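Local coordinates for Lin2722 protein (Listeria innocua, PDB 3DS8) that is of unknown function but has the alpha/beta-hydrolase fold of the DUF915 family and is probably a serine hydrolase, at residues N142-L151 against P192-L201; L172-E183 against A207-E218. All coordinates share one frame; numbering follows the deposited sequence.

In the fold
Followed from the N terminus, the chain lays down helix 139-142 and the loop behind it, then helix 156-163, strand 173-180, the short helix 193-196 and strand 209-216. Contact 1 closes a loop when 192-201 returns to 142-151; contact 2 closes another when 207-218 comes alongside 172-183. Because the segments alternate along the chain, the two closures cross. Contact 2 is buried and pairs adjacent strands of the central sheet, whereas contact 1 is partly buried and packs the connection between those strands against the outer loop. The centres lie about 11 Å apart, joined by the Arg200-Glu212 salt bridge and a probable hydrogen bond between the hydroxyls of Thr199 and Tyr210.

Contact 1 of 2, residues N142-L151 against P192-L201; sequences NGMDLSFKKL and PTISSLATRL
Phe148 is sandwiched between Arg200 and Ile194, where the loop after helix 139-142 folds over the helical connection of a beta-alpha-beta unit in this alpha/beta-hydrolase fold. The guanidinium of Arg200 lies flat on one face of the ring, the planes 12° apart. On the opposite face Ile194 CG2 sits almost over the centre, 3.8 Å from the Phe148 ring centroid, a CH-pi contact. Phe148 takes the crowded rotamer, with CG between its backbone N and carbonyl carbon (chi1 75°), and this torsion places the ring between Arg200 and Ile194. Leu197 O and the CG of Leu201 meet the ring's edge.

Arginine suits this place because it can stack and donate at once. A bend at chi3 (-73°) turns its end so that the two carbonyls lie near the guanidinium plane. NH1 of Arg200 donates to Leu146 O at 2.8 Å and to Phe148 O at 3.1 Å, the latter on a lone pair. NH2 also reaches Leu146 O, end-on, and has a salt bridge to Glu212, whose charge probably steadies the cation. The type I turn Asp145-Phe148 presents these carbonyls; Asp145 OD1 accepts from Ser147 N, an Asx turn, and also from Ser147 OG, which should stiffen it.

Branched Ile194 reaches several neighbours: CG2 also touches Leu151 CD2 at 3.6 Å, while CD1 lies against the backbone of Asn142 to Asp145. Leu201 CD1 packs on Leu151 CG, and Leu146 CD2 reaches Thr193 and Leu197. Gly143, at positive phi, turns the chain out of the helix. Its carbonyl oxygen receives a hydrogen bond from a water at 2.9 Å, and that water accepts from Ile194 N at 3.0 Å.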
loop_
_atom_site.group_PDB
_atom_site.type_symbol
_atom_site.label_atom_id
_atom_site.label_comp_id
_atom_site.label_asym_id
_atom_site.label_seq_id
_atom_site.Cartn_x
_atom_site.Cartn_y
_atom_site.Cartn_z
ATOM N N ASN A 142 1.369 -19.903 -6.732
ATOM C CA ASN A 142 2.416 -18.900 -6.901
ATOM C C ASN A 142 3.761 -19.426 -7.372
ATOM O O ASN A 142 4.414 -18.817 -8.244
ATOM C CB ASN A 142 2.516 -18.109 -5.598
ATOM C CG ASN A 142 1.287 -17.238 -5.391
ATOM O OD1 ASN A 142 1.101 -16.274 -6.127
ATOM N ND2 ASN A 142 0.367 -17.644 -4.483
ATOM N N GLY A 143 4.196 -20.534 -6.789
ATOM C CA GLY A 143 5.460 -21.121 -7.193
ATOM C C GLY A 143 6.676 -20.362 -6.686
ATOM O O GLY A 143 6.612 -19.618 -5.687
HETATM N N MSE A 144 7.818 -20.597 -7.341
HETATM C CA MSE A 144 9.082 -20.111 -6.823
HETATM C C MSE A 144 9.933 -19.376 -7.853
HETATM O O MSE A 144 11.099 -19.086 -7.566
HETATM C CB MSE A 144 9.897 -21.309 -6.324
HETATM C CG MSE A 144 9.177 -22.135 -5.292
HETATM SE SE MSE A 144 10.262 -23.617 -4.676
HETATM C CE MSE A 144 11.262 -24.000 -6.342
ATOM N N ASP A 145 9.398 -19.136 -9.050
ATOM C CA ASP A 145 10.185 -18.535 -10.143
ATOM C C ASP A 145 10.107 -17.024 -10.046
ATOM O O ASP A 145 9.092 -16.430 -10.428
ATOM C CB ASP A 145 9.654 -18.991 -11.482
ATOM C CG ASP A 145 10.416 -18.386 -12.654
ATOM O OD1 ASP A 145 11.448 -17.702 -12.426
ATOM O OD2 ASP A 145 9.949 -18.593 -13.799
ATOM N N LEU A 146 11.142 -16.385 -9.514
ATOM C CA LEU A 146 11.068 -14.929 -9.330
ATOM C C LEU A 146 11.128 -14.172 -10.659
ATOM O O LEU A 146 10.847 -12.998 -10.677
ATOM C CB LEU A 146 12.129 -14.405 -8.355
ATOM C CG LEU A 146 11.856 -14.708 -6.893
ATOM C CD1 LEU A 146 13.061 -14.294 -6.122
ATOM C CD2 LEU A 146 10.594 -13.950 -6.395
ATOM N N SER A 147 11.439 -14.844 -11.761
ATOM C CA SER A 147 11.378 -14.216 -13.092
ATOM C C SER A 147 10.006 -14.409 -13.767
ATOM O O SER A 147 9.803 -14.129 -14.976
ATOM C CB SER A 147 12.549 -14.685 -13.973
ATOM O OG SER A 147 12.303 -15.976 -14.435
ATOM N N PHE A 148 9.035 -14.844 -12.974
ATOM C CA PHE A 148 7.698 -15.117 -13.492
ATOM C C PHE A 148 7.096 -14.017 -14.409
ATOM O O PHE A 148 7.140 -12.834 -14.085
ATOM C CB PHE A 148 6.716 -15.481 -12.339
ATOM C CG PHE A 148 6.270 -14.301 -11.498
ATOM C CD1 PHE A 148 5.026 -13.707 -11.721
ATOM C CD2 PHE A 148 7.095 -13.762 -10.532
ATOM C CE1 PHE A 148 4.617 -12.611 -10.980
ATOM C CE2 PHE A 148 6.719 -12.658 -9.789
ATOM C CZ PHE A 148 5.477 -12.065 -10.007
ATOM N N LYS A 149 6.495 -14.464 -15.512
ATOM C CA LYS A 149 5.694 -13.655 -16.434
ATOM C C LYS A 149 4.214 -13.970 -16.294
ATOM O O LYS A 149 3.405 -13.255 -16.844
ATOM C CB LYS A 149 6.066 -13.960 -17.892
ATOM C CG LYS A 149 7.560 -13.937 -18.208
ATOM C CD LYS A 149 8.077 -12.544 -18.306
ATOM C CE LYS A 149 9.583 -12.551 -18.679
ATOM N NZ LYS A 149 10.466 -12.750 -17.462
ATOM N N LYS A 150 3.878 -15.075 -15.624
ATOM C CA LYS A 150 2.505 -15.485 -15.336
ATOM C C LYS A 150 2.506 -16.285 -14.041
ATOM O O LYS A 150 3.550 -16.801 -13.606
ATOM C CB LYS A 150 1.911 -16.360 -16.437
ATOM C CG LYS A 150 2.705 -17.576 -16.749
ATOM C CD LYS A 150 1.913 -18.597 -17.615
ATOM C CE LYS A 150 1.836 -18.254 -19.105
ATOM N NZ LYS A 150 1.659 -19.510 -19.998
ATOM N N LEU A 151 1.340 -16.411 -13.428
ATOM C CA LEU A 151 1.203 -17.205 -12.210
ATOM C C LEU A 151 0.784 -18.629 -12.536
ATOM O O LEU A 151 0.023 -18.855 -13.483
ATOM C CB LEU A 151 0.189 -16.584 -11.259
ATOM C CG LEU A 151 0.530 -15.143 -10.846
ATOM C CD1 LEU A 151 -0.787 -14.437 -10.460
ATOM C CD2 LEU A 151 1.529 -15.140 -9.709
ATOM N N PRO A 192 3.587 -16.141 -0.072
ATOM C CA PRO A 192 4.615 -16.456 -1.071
ATOM C C PRO A 192 5.153 -15.165 -1.671
ATOM O O PRO A 192 4.410 -14.235 -1.998
ATOM C CB PRO A 192 3.865 -17.325 -2.100
ATOM C CG PRO A 192 2.688 -17.853 -1.351
ATOM C CD PRO A 192 2.309 -16.779 -0.391
ATOM N N THR A 193 6.461 -15.117 -1.832
ATOM C CA THR A 193 7.119 -13.932 -2.330
ATOM C C THR A 193 6.532 -13.484 -3.647
ATOM O O THR A 193 6.265 -12.296 -3.856
ATOM C CB THR A 193 8.644 -14.195 -2.462
ATOM O OG1 THR A 193 9.141 -14.686 -1.220
ATOM C CG2 THR A 193 9.352 -12.947 -2.833
ATOM N N ILE A 194 6.226 -14.456 -4.509
ATOM C CA ILE A 194 5.646 -14.133 -5.790
ATOM C C ILE A 194 4.253 -13.465 -5.695
ATOM O O ILE A 194 3.922 -12.602 -6.489
ATOM C CB ILE A 194 5.620 -15.373 -6.684
ATOM C CG1 ILE A 194 7.069 -15.600 -7.201
ATOM C CG2 ILE A 194 4.592 -15.249 -7.848
ATOM C CD1 ILE A 194 7.336 -16.926 -7.636
ATOM N N SER A 195 3.452 -13.894 -4.736
ATOM C CA SER A 195 2.121 -13.297 -4.482
ATOM C C SER A 195 2.283 -11.840 -4.152
ATOM O O SER A 195 1.537 -10.994 -4.645
ATOM C CB SER A 195 1.406 -13.999 -3.349
ATOM O OG SER A 195 0.126 -13.414 -3.135
ATOM N N SER A 196 3.279 -11.528 -3.337
ATOM C CA SER A 196 3.557 -10.118 -2.974
ATOM C C SER A 196 4.175 -9.236 -4.073
ATOM O O SER A 196 4.266 -8.008 -3.907
ATOM C CB SER A 196 4.352 -10.036 -1.649
ATOM O OG SER A 196 5.342 -10.987 -1.547
ATOM N N LEU A 197 4.560 -9.864 -5.195
ATOM C CA LEU A 197 5.059 -9.176 -6.372
ATOM C C LEU A 197 4.142 -9.290 -7.572
ATOM O O LEU A 197 4.491 -8.809 -8.648
ATOM C CB LEU A 197 6.409 -9.750 -6.740
ATOM C CG LEU A 197 7.553 -9.610 -5.737
ATOM C CD1 LEU A 197 8.716 -10.522 -6.247
ATOM C CD2 LEU A 197 7.988 -8.171 -5.534
ATOM N N ALA A 198 2.959 -9.862 -7.384
ATOM C CA ALA A 198 2.105 -10.205 -8.527
ATOM C C ALA A 198 1.502 -8.964 -9.198
ATOM O O ALA A 198 1.003 -9.049 -10.312
ATOM C CB ALA A 198 1.063 -11.221 -8.130
ATOM N N THR A 199 1.630 -7.803 -8.551
ATOM C CA THR A 199 1.466 -6.504 -9.197
ATOM C C THR A 199 2.208 -6.400 -10.528
ATOM O O THR A 199 1.805 -5.634 -11.390
ATOM C CB THR A 199 1.932 -5.360 -8.263
ATOM O OG1 THR A 199 3.046 -5.803 -7.471
ATOM C CG2 THR A 199 0.768 -4.929 -7.315
ATOM N N ARG A 200 3.281 -7.178 -10.695
ATOM C CA ARG A 200 4.035 -7.198 -11.955
ATOM C C ARG A 200 3.166 -7.495 -13.168
ATOM O O ARG A 200 3.498 -7.118 -14.301
ATOM C CB ARG A 200 5.075 -8.330 -11.816
ATOM C CG ARG A 200 5.995 -8.494 -12.862
ATOM C CD ARG A 200 6.793 -9.750 -12.566
ATOM N NE ARG A 200 7.736 -9.558 -11.464
ATOM C CZ ARG A 200 8.743 -10.399 -11.221
ATOM N NH1 ARG A 200 8.930 -11.437 -12.013
ATOM N NH2 ARG A 200 9.577 -10.196 -10.212
ATOM N N LEU A 201 2.058 -8.182 -12.936
ATOM C CA LEU A 201 1.184 -8.629 -14.010
ATOM C C LEU A 201 0.062 -7.657 -14.385
ATOM O O LEU A 201 -0.658 -7.907 -15.357
ATOM C CB LEU A 201 0.621 -10.001 -13.669
ATOM C CG LEU A 201 1.710 -11.048 -13.331
ATOM C CD1 LEU A 201 1.102 -12.357 -13.154
ATOM C CD2 LEU A 201 2.821 -11.122 -14.390
HETATM O O HOH W 1 6.915 -17.318 -3.987
#

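Contact 2 of 2, residues L172-E183 against A207-E218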
loop_
_atom_site.group_PDB
_atom_site.type_symbol
_atom_site.label_atom_id
_atom_site.label_comp_id
_atom_site.label_asym_id
_atom_site.label_seq_id
_atom_site.Cartn_x
_atom_site.Cartn_y
_atom_site.Cartn_z
ATOM N N LEU A 172 -0.339 7.013 -11.358
ATOM C CA LEU A 172 -0.093 6.142 -10.191
ATOM C C LEU A 172 1.370 5.669 -10.186
ATOM O O LEU A 172 1.929 5.339 -11.223
ATOM C CB LEU A 172 -1.010 4.943 -10.165
ATOM C CG LEU A 172 -1.050 4.109 -8.859
ATOM C CD1 LEU A 172 -1.738 4.866 -7.759
ATOM C CD2 LEU A 172 -1.670 2.712 -9.045
ATOM N N GLU A 173 1.964 5.612 -9.006
ATOM C CA GLU A 173 3.341 5.107 -8.854
ATOM C C GLU A 173 3.290 4.049 -7.753
ATOM O O GLU A 173 2.799 4.307 -6.667
ATOM C CB GLU A 173 4.304 6.242 -8.463
ATOM C CG GLU A 173 4.385 7.344 -9.495
ATOM C CD GLU A 173 5.303 8.488 -9.117
ATOM O OE1 GLU A 173 5.718 8.511 -7.951
ATOM O OE2 GLU A 173 5.675 9.321 -10.014
ATOM N N VAL A 174 3.765 2.860 -8.068
ATOM C CA VAL A 174 3.576 1.695 -7.211
ATOM C C VAL A 174 4.907 1.117 -6.814
ATOM O O VAL A 174 5.774 0.896 -7.675
ATOM C CB VAL A 174 2.695 0.618 -7.901
ATOM C CG1 VAL A 174 2.633 -0.623 -7.045
ATOM C CG2 VAL A 174 1.308 1.146 -8.190
ATOM N N LEU A 175 5.080 0.870 -5.518
ATOM C CA LEU A 175 6.244 0.176 -4.991
ATOM C C LEU A 175 5.744 -1.058 -4.270
ATOM O O LEU A 175 4.909 -0.971 -3.333
ATOM C CB LEU A 175 7.026 1.057 -3.987
ATOM C CG LEU A 175 8.105 0.358 -3.164
ATOM C CD1 LEU A 175 9.188 -0.202 -4.074
ATOM C CD2 LEU A 175 8.678 1.390 -2.094
ATOM N N ALA A 176 6.200 -2.235 -4.725
ATOM C CA ALA A 176 5.860 -3.496 -4.100
ATOM C C ALA A 176 7.086 -4.032 -3.371
ATOM O O ALA A 176 8.133 -4.352 -3.973
ATOM C CB ALA A 176 5.380 -4.544 -5.144
ATOM N N ILE A 177 6.956 -4.096 -2.055
ATOM C CA ILE A 177 7.951 -4.652 -1.175
ATOM C C ILE A 177 7.598 -6.053 -0.761
ATOM O O ILE A 177 6.438 -6.326 -0.332
ATOM C CB ILE A 177 8.112 -3.748 0.065
ATOM C CG1 ILE A 177 8.782 -2.420 -0.326
ATOM C CG2 ILE A 177 8.902 -4.479 1.180
ATOM C CD1 ILE A 177 8.821 -1.393 0.807
ATOM N N ALA A 178 8.528 -6.980 -0.959
ATOM C CA ALA A 178 8.279 -8.376 -0.673
ATOM C C ALA A 178 9.387 -8.956 0.177
ATOM O O ALA A 178 10.553 -8.575 0.033
ATOM C CB ALA A 178 8.162 -9.192 -1.950
ATOM N N GLY A 179 9.021 -9.865 1.071
ATOM C CA GLY A 179 10.020 -10.644 1.831
ATOM C C GLY A 179 10.182 -12.074 1.334
ATOM O O GLY A 179 9.247 -12.709 0.808
ATOM N N GLU A 180 11.387 -12.595 1.508
ATOM C CA GLU A 180 11.713 -13.948 1.200
ATOM C C GLU A 180 12.620 -14.416 2.382
ATOM O O GLU A 180 13.686 -13.806 2.659
ATOM C CB GLU A 180 12.427 -13.984 -0.155
ATOM C CG GLU A 180 12.830 -15.286 -0.559
ATOM C CD GLU A 180 13.417 -15.332 -1.964
ATOM O OE1 GLU A 180 14.369 -14.573 -2.277
ATOM O OE2 GLU A 180 12.956 -16.199 -2.712
ATOM N N LEU A 181 12.211 -15.459 3.094
ATOM C CA LEU A 181 12.954 -15.842 4.290
ATOM C C LEU A 181 14.353 -16.297 3.911
ATOM O O LEU A 181 15.304 -16.066 4.655
ATOM C CB LEU A 181 12.237 -16.902 5.123
ATOM C CG LEU A 181 10.906 -16.384 5.714
ATOM C CD1 LEU A 181 10.235 -17.486 6.438
ATOM C CD2 LEU A 181 11.122 -15.159 6.629
ATOM N N SER A 182 14.472 -16.946 2.762
ATOM C CA SER A 182 15.785 -17.291 2.251
ATOM C C SER A 182 15.646 -17.537 0.759
ATOM O O SER A 182 14.528 -17.725 0.258
ATOM C CB SER A 182 16.334 -18.576 2.908
ATOM O OG SER A 182 15.784 -19.705 2.276
ATOM N N GLU A 183 16.780 -17.571 0.053
ATOM C CA GLU A 183 16.734 -17.812 -1.411
ATOM C C GLU A 183 16.059 -19.106 -1.780
ATOM O O GLU A 183 15.480 -19.207 -2.831
ATOM C CB GLU A 183 18.119 -17.814 -2.050
ATOM C CG GLU A 183 18.714 -16.448 -2.216
ATOM C CD GLU A 183 19.226 -15.909 -0.913
ATOM O OE1 GLU A 183 19.256 -16.712 0.046
ATOM O OE2 GLU A 183 19.618 -14.722 -0.849
ATOM N N ALA A 207 0.177 1.873 -14.558
ATOM C CA ALA A 207 0.753 2.879 -13.674
ATOM C C ALA A 207 1.905 3.577 -14.367
ATOM O O ALA A 207 2.544 2.992 -15.272
ATOM C CB ALA A 207 1.246 2.195 -12.432
ATOM N N LYS A 208 2.203 4.802 -13.939
ATOM C CA LYS A 208 3.370 5.517 -14.422
ATOM C C LYS A 208 4.666 4.815 -13.976
ATOM O O LYS A 208 5.601 4.674 -14.762
ATOM C CB LYS A 208 3.368 6.962 -13.947
ATOM C CG LYS A 208 4.535 7.735 -14.463
ATOM C CD LYS A 208 4.395 9.169 -14.200
ATOM C CE LYS A 208 4.580 9.495 -12.743
ATOM N NZ LYS A 208 4.531 10.983 -12.511
ATOM N N ALA A 209 4.703 4.358 -12.736
ATOM C CA ALA A 209 5.886 3.730 -12.195
ATOM C C ALA A 209 5.495 2.466 -11.465
ATOM O O ALA A 209 4.459 2.393 -10.803
ATOM C CB ALA A 209 6.619 4.670 -11.245
ATOM N N TYR A 210 6.330 1.453 -11.600
ATOM C CA TYR A 210 6.175 0.230 -10.853
ATOM C C TYR A 210 7.555 -0.258 -10.497
ATOM O O TYR A 210 8.344 -0.513 -11.380
ATOM C CB TYR A 210 5.468 -0.858 -11.668
ATOM C CG TYR A 210 5.445 -2.171 -10.942
ATOM C CD1 TYR A 210 4.696 -2.330 -9.776
ATOM C CD2 TYR A 210 6.226 -3.267 -11.383
ATOM C CE1 TYR A 210 4.733 -3.540 -9.055
ATOM C CE2 TYR A 210 6.207 -4.491 -10.698
ATOM C CZ TYR A 210 5.457 -4.604 -9.514
ATOM O OH TYR A 210 5.449 -5.813 -8.833
ATOM N N ILE A 211 7.835 -0.348 -9.203
ATOM C CA ILE A 211 9.139 -0.750 -8.675
ATOM C C ILE A 211 8.971 -1.888 -7.681
ATOM O O ILE A 211 8.064 -1.844 -6.848
ATOM C CB ILE A 211 9.817 0.456 -7.975
ATOM C CG1 ILE A 211 9.948 1.646 -8.953
ATOM C CG2 ILE A 211 11.159 0.030 -7.360
ATOM C CD1 ILE A 211 10.803 2.828 -8.413
ATOM N N GLU A 212 9.813 -2.925 -7.790
ATOM C CA GLU A 212 9.815 -4.025 -6.840
ATOM C C GLU A 212 11.049 -3.940 -5.947
ATOM O O GLU A 212 12.149 -3.521 -6.419
ATOM C CB GLU A 212 9.860 -5.356 -7.617
ATOM C CG GLU A 212 8.612 -5.579 -8.460
ATOM C CD GLU A 212 8.592 -6.883 -9.215
ATOM O OE1 GLU A 212 9.649 -7.494 -9.418
ATOM O OE2 GLU A 212 7.463 -7.311 -9.600
ATOM N N ASP A 213 10.943 -4.413 -4.707
ATOM C CA ASP A 213 12.112 -4.506 -3.802
ATOM C C ASP A 213 11.912 -5.767 -2.983
ATOM O O ASP A 213 10.880 -5.915 -2.329
ATOM C CB ASP A 213 12.136 -3.300 -2.832
ATOM C CG ASP A 213 12.934 -3.566 -1.458
ATOM O OD1 ASP A 213 14.137 -3.383 -1.558
ATOM O OD2 ASP A 213 12.370 -3.933 -0.300
ATOM N N ILE A 214 12.823 -6.715 -3.105
ATOM C CA ILE A 214 12.761 -7.957 -2.314
ATOM C C ILE A 214 13.776 -7.892 -1.189
ATOM O O ILE A 214 14.950 -7.564 -1.427
ATOM C CB ILE A 214 13.078 -9.186 -3.164
ATOM C CG1 ILE A 214 12.094 -9.310 -4.329
ATOM C CG2 ILE A 214 13.064 -10.479 -2.277
ATOM C CD1 ILE A 214 12.451 -10.432 -5.281
ATOM N N GLN A 215 13.350 -8.153 0.034
ATOM C CA GLN A 215 14.241 -8.286 1.138
ATOM C C GLN A 215 14.372 -9.772 1.489
ATOM O O GLN A 215 13.384 -10.486 1.585
ATOM C CB GLN A 215 13.759 -7.525 2.383
ATOM C CG GLN A 215 13.754 -6.029 2.240
ATOM C CD GLN A 215 12.889 -5.387 3.301
ATOM O OE1 GLN A 215 13.036 -5.684 4.514
ATOM N NE2 GLN A 215 11.994 -4.500 2.867
ATOM N N VAL A 216 15.598 -10.208 1.714
ATOM C CA VAL A 216 15.848 -11.634 1.968
ATOM C C VAL A 216 16.409 -11.850 3.363
ATOM O O VAL A 216 17.299 -11.106 3.846
ATOM C CB VAL A 216 16.788 -12.260 0.923
ATOM C CG1 VAL A 216 16.877 -13.789 1.115
ATOM C CG2 VAL A 216 16.323 -11.936 -0.500
ATOM N N GLY A 217 15.939 -12.901 3.998
ATOM C CA GLY A 217 16.461 -13.304 5.282
ATOM C C GLY A 217 15.408 -13.500 6.351
ATOM O O GLY A 217 14.249 -13.131 6.207
ATOM N N GLU A 218 15.836 -14.093 7.461
ATOM C CA GLU A 218 14.954 -14.346 8.565
ATOM C C GLU A 218 14.299 -13.092 9.082
ATOM O O GLU A 218 13.182 -13.160 9.588
ATOM C CB GLU A 218 15.669 -15.101 9.689
ATOM C CG GLU A 218 16.770 -14.360 10.399
ATOM C CD GLU A 218 17.410 -15.199 11.501
ATOM O OE1 GLU A 218 16.980 -16.359 11.733
ATOM O OE2 GLU A 218 18.364 -14.690 12.130
#
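Leu172 and Ala207 meet where two parallel strands of the alpha/beta-hydrolase sheet begin, and Leu172 O takes weak bonds from the N atoms of Lys208 and Ala209. Glu173 extends beside Lys208, its OE2 forming a salt bridge to Lys208 NZ at 3.2 Å; its other oxygen pairs with Lys126, and Lys208 NZ also hydrogen-bonds to Thr244 O. The small Ala209 leaves space for the glutamate's methylene groups.

From Val174 onward the even-numbered residues of this strand both donate and accept: Val174 N bonds to Ala209 O at 2.9 Å and Val174 O receives Ile211 N, a pattern repeated at Ala176, Ala178 and Glu180. The CG1 branch of Val174 meets the edge of the Tyr210 ring, 3.8 Å from Tyr210 CD1. Leu175, on the other face, turns its CG anti to the backbone N (chi1 169°), carrying CD1 to Ile211 CG2. Ala176 is small enough to sit by Tyr210, whose hydroxyl donates to Glu212 OE2 at 2.6 Å through the anti lone pair. Ile177 CG2 lies against the polar pair in which Gln215 NE2 donates to Asp213 OD2 at 3.2 Å; Gln215 OE1 bonds to Thr228.

Ala178, being small, fits against Thr193 and Ser196. Gly179 touches residues that may form a Ser-His-Asp triad (Ser102, His222, Asp188). Glu180 runs alongside Val216, and its carbonyl O accepts from Gly217 N at 2.8 Å. Gly217 adopts a positive phi (128°) at the strand's exit. Leu181 CD2 reaches Gly217 O, and Glu183 OE2 lies against Val216 CG1.

On the far side of 173-180, strand 123-130 continues the parallel sheet; Ile211, Asp213 and Gln215 face helix 229-240, while Ala178 and Glu180 face helix 193-196.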